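Local atomic coordinates of elongation factor 1-gamma 1 (Saccharomyces cerevisiae, PDB entry 1NHY), a protein that forms part of the eukaryotic elongation factor 1 complex in protein synthesis, probably anchoring it to other cellular components. Residues Ile142-Leu147 against Ala183-Ile188. Residues are numbered along the deposited sequence; the frame is centred on the assembly and turned at random.
Sequences IFENRL and AQHPAI
Phe-143 meets Ile-188 through its CB, which lies 3.3 Å from the CD1 methyl of Ile-188, while its ring packs edge-to-face with Trp-99 and Phe-169. One residue on, Glu-144 reaches across from the C-terminal end of helix 126-147 to the beginning of helix 186-197, within the all-helical C-terminal part of the GST fold. Its CG lies beside CG1 of Ile-188 and at the ring edge of His-185, 3.2 Å from ND1 of that histidine. The bend at chi2 (-74°) turns CD, which lies in plane at the same ring edge. The carboxylate is turned 74° from the imidazole plane, and its OE1 sits 3.4 Å from CD of Pro-186. OE2 accepts a hydrogen bond from the backbone N of Ile-188, although it lies too close to CB of Ala-187 in the model, which leaves its exact place doubtful. His-185 is the N-cap residue of helix 186-197, whose dipole would probably favour the nearby negative charge. An alanine at Glu-144 would probably leave the Ile-188 N-H without this acceptor and open a gap beside His-185. Leu-147 places its CB 3.4 Å from CB of Ala-187 and its CD2 3.7 Å from CD1 of Ile-188; its carbonyl oxygen is hydrogen-bonded to Arg-190.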
ATOM      1  N   ILE A 142       1.184  17.461   1.681  1.00 60.32           N
ATOM      2  CA  ILE A 142      -0.062  17.195   2.398  1.00 60.43           C
ATOM      3  C   ILE A 142       0.225  16.233   3.542  1.00 59.58           C
ATOM      4  O   ILE A 142      -0.264  16.409   4.671  1.00 58.56           O
ATOM      5  CB  ILE A 142      -1.114  16.520   1.501  1.00 61.97           C
ATOM      6  CG1 ILE A 142      -1.352  17.354   0.247  1.00 63.52           C
ATOM      7  CG2 ILE A 142      -2.426  16.384   2.264  1.00 61.72           C
ATOM      8  CD1 ILE A 142      -1.975  18.701   0.561  1.00 66.30           C
ATOM      9  N   PHE A 143       1.009  15.206   3.219  1.00 58.45           N
ATOM     10  CA  PHE A 143       1.405  14.190   4.174  1.00 57.43           C
ATOM     11  C   PHE A 143       2.261  14.762   5.281  1.00 58.56           C
ATOM     12  O   PHE A 143       1.886  14.705   6.454  1.00 58.13           O
ATOM     13  CB  PHE A 143       2.171  13.099   3.457  1.00 54.64           C
ATOM     14  CG  PHE A 143       1.293  12.095   2.827  1.00 52.05           C
ATOM     15  CD1 PHE A 143       0.948  10.933   3.507  1.00 50.61           C
ATOM     16  CD2 PHE A 143       0.775  12.320   1.569  1.00 51.19           C
ATOM     17  CE1 PHE A 143       0.084  10.002   2.943  1.00 49.70           C
ATOM     18  CE2 PHE A 143      -0.094  11.391   0.991  1.00 51.32           C
ATOM     19  CZ  PHE A 143      -0.439  10.225   1.682  1.00 49.38           C
ATOM     20  N   GLU A 144       3.417  15.304   4.897  1.00 59.81           N
ATOM     21  CA  GLU A 144       4.345  15.899   5.863  1.00 61.83           C
ATOM     22  C   GLU A 144       3.636  16.843   6.794  1.00 62.43           C
ATOM     23  O   GLU A 144       3.846  16.788   8.003  1.00 63.31           O
ATOM     24  CB  GLU A 144       5.455  16.701   5.176  1.00 63.20           C
ATOM     25  CG  GLU A 144       6.793  15.992   5.023  1.00 65.80           C
ATOM     26  CD  GLU A 144       7.600  15.869   6.321  1.00 67.13           C
ATOM     27  OE1 GLU A 144       8.147  16.885   6.820  1.00 66.78           O
ATOM     28  OE2 GLU A 144       7.700  14.735   6.834  1.00 68.49           O
ATOM     29  N   ASN A 145       2.808  17.727   6.248  1.00 62.72           N
ATOM     30  CA  ASN A 145       2.116  18.669   7.109  1.00 63.84           C
ATOM     31  C   ASN A 145       1.328  17.960   8.179  1.00 62.97           C
ATOM     32  O   ASN A 145       1.278  18.421   9.310  1.00 64.56           O
ATOM     33  CB  ASN A 145       1.156  19.554   6.333  1.00 68.03           C
ATOM     34  CG  ASN A 145       1.861  20.442   5.346  1.00 71.82           C
ATOM     35  OD1 ASN A 145       2.871  21.078   5.678  1.00 73.27           O
ATOM     36  ND2 ASN A 145       1.330  20.505   4.114  1.00 73.19           N
ATOM     37  N   ARG A 146       0.701  16.840   7.833  1.00 61.27           N
ATOM     38  CA  ARG A 146      -0.087  16.126   8.820  1.00 60.11           C
ATOM     39  C   ARG A 146       0.782  15.317   9.780  1.00 59.86           C
ATOM     40  O   ARG A 146       0.579  15.379  11.001  1.00 59.49           O
ATOM     41  CB  ARG A 146      -1.122  15.243   8.108  1.00 60.38           C
ATOM     42  CG  ARG A 146      -1.310  13.857   8.678  1.00 60.30           C
ATOM     43  CD  ARG A 146      -1.897  13.868  10.073  1.00 61.46           C
ATOM     44  NE  ARG A 146      -3.299  14.248  10.086  1.00 62.67           N
ATOM     45  CZ  ARG A 146      -4.150  13.931  11.057  1.00 63.25           C
ATOM     46  NH1 ARG A 146      -3.751  13.225  12.102  1.00 60.79           N
ATOM     47  NH2 ARG A 146      -5.417  14.302  10.975  1.00 65.76           N
ATOM     48  N   LEU A 147       1.754  14.581   9.228  1.00 59.78           N
ATOM     49  CA  LEU A 147       2.655  13.749  10.021  1.00 58.75           C
ATOM     50  C   LEU A 147       3.524  14.554  10.967  1.00 60.50           C
ATOM     51  O   LEU A 147       4.199  14.001  11.837  1.00 62.18           O
ATOM     52  CB  LEU A 147       3.565  12.927   9.120  1.00 55.94           C
ATOM     53  CG  LEU A 147       3.079  11.563   8.643  1.00 56.33           C
ATOM     54  CD1 LEU A 147       2.003  11.014   9.568  1.00 55.58           C
ATOM     55  CD2 LEU A 147       2.558  11.707   7.250  1.00 59.18           C
ATOM     56  N   ALA A 183      15.886  14.345   4.375  1.00 78.88           N
ATOM     57  CA  ALA A 183      16.386  15.367   5.291  1.00 77.86           C
ATOM     58  C   ALA A 183      15.391  16.505   5.487  1.00 77.14           C
ATOM     59  O   ALA A 183      15.340  17.130   6.549  1.00 75.48           O
ATOM     60  CB  ALA A 183      17.705  15.918   4.773  1.00 78.17           C
ATOM     61  N   GLN A 184      14.600  16.759   4.449  1.00 77.52           N
ATOM     62  CA  GLN A 184      13.614  17.826   4.471  1.00 77.00           C
ATOM     63  C   GLN A 184      12.203  17.325   4.710  1.00 74.97           C
ATOM     64  O   GLN A 184      11.269  18.114   4.860  1.00 74.76           O
ATOM     65  CB  GLN A 184      13.662  18.584   3.158  1.00 79.28           C
ATOM     66  CG  GLN A 184      15.012  19.189   2.874  1.00 84.41           C
ATOM     67  CD  GLN A 184      14.958  20.166   1.725  1.00 87.96           C
ATOM     68  OE1 GLN A 184      14.706  19.778   0.577  1.00 88.83           O
ATOM     69  NE2 GLN A 184      15.179  21.448   2.026  1.00 89.83           N
ATOM     70  N   HIS A 185      12.049  16.009   4.739  1.00 72.73           N
ATOM     71  CA  HIS A 185      10.745  15.414   4.964  1.00 70.62           C
ATOM     72  C   HIS A 185      10.839  14.370   6.070  1.00 67.57           C
ATOM     73  O   HIS A 185      10.625  13.177   5.849  1.00 67.83           O
ATOM     74  CB  HIS A 185      10.234  14.821   3.645  1.00 72.95           C
ATOM     75  CG  HIS A 185       9.915  15.865   2.615  1.00 75.64           C
ATOM     76  ND1 HIS A 185       8.988  16.868   2.836  1.00 77.39           N
ATOM     77  CD2 HIS A 185      10.426  16.089   1.379  1.00 75.75           C
ATOM     78  CE1 HIS A 185       8.942  17.667   1.786  1.00 77.41           C
ATOM     79  NE2 HIS A 185       9.805  17.215   0.887  1.00 77.74           N
ATOM     80  N   PRO A 186      11.162  14.821   7.291  1.00 64.39           N
ATOM     81  CA  PRO A 186      11.307  13.973   8.478  1.00 62.81           C
ATOM     82  C   PRO A 186      10.061  13.194   8.823  1.00 61.66           C
ATOM     83  O   PRO A 186      10.078  11.965   8.871  1.00 61.33           O
ATOM     84  CB  PRO A 186      11.643  14.969   9.579  1.00 62.64           C
ATOM     85  CG  PRO A 186      12.294  16.070   8.854  1.00 63.06           C
ATOM     86  CD  PRO A 186      11.420  16.225   7.641  1.00 63.89           C
ATOM     87  N   ALA A 187       8.987  13.935   9.084  1.00 60.73           N
ATOM     88  CA  ALA A 187       7.711  13.345   9.451  1.00 59.92           C
ATOM     89  C   ALA A 187       7.411  12.103   8.614  1.00 59.29           C
ATOM     90  O   ALA A 187       7.174  11.024   9.163  1.00 59.57           O
ATOM     91  CB  ALA A 187       6.596  14.380   9.290  1.00 60.50           C
ATOM     92  N   ILE A 188       7.431  12.259   7.290  1.00 57.59           N
ATOM     93  CA  ILE A 188       7.159  11.152   6.382  1.00 56.67           C
ATOM     94  C   ILE A 188       8.044   9.956   6.739  1.00 55.38           C
ATOM     95  O   ILE A 188       7.561   8.821   6.829  1.00 55.50           O
ATOM     96  CB  ILE A 188       7.426  11.553   4.910  1.00 58.76           C
ATOM     97  CG1 ILE A 188       6.640  12.820   4.567  1.00 59.00           C
ATOM     98  CG2 ILE A 188       7.039  10.410   3.971  1.00 58.43           C
ATOM     99  CD1 ILE A 188       5.161  12.703   4.823  1.00 61.27           C
TER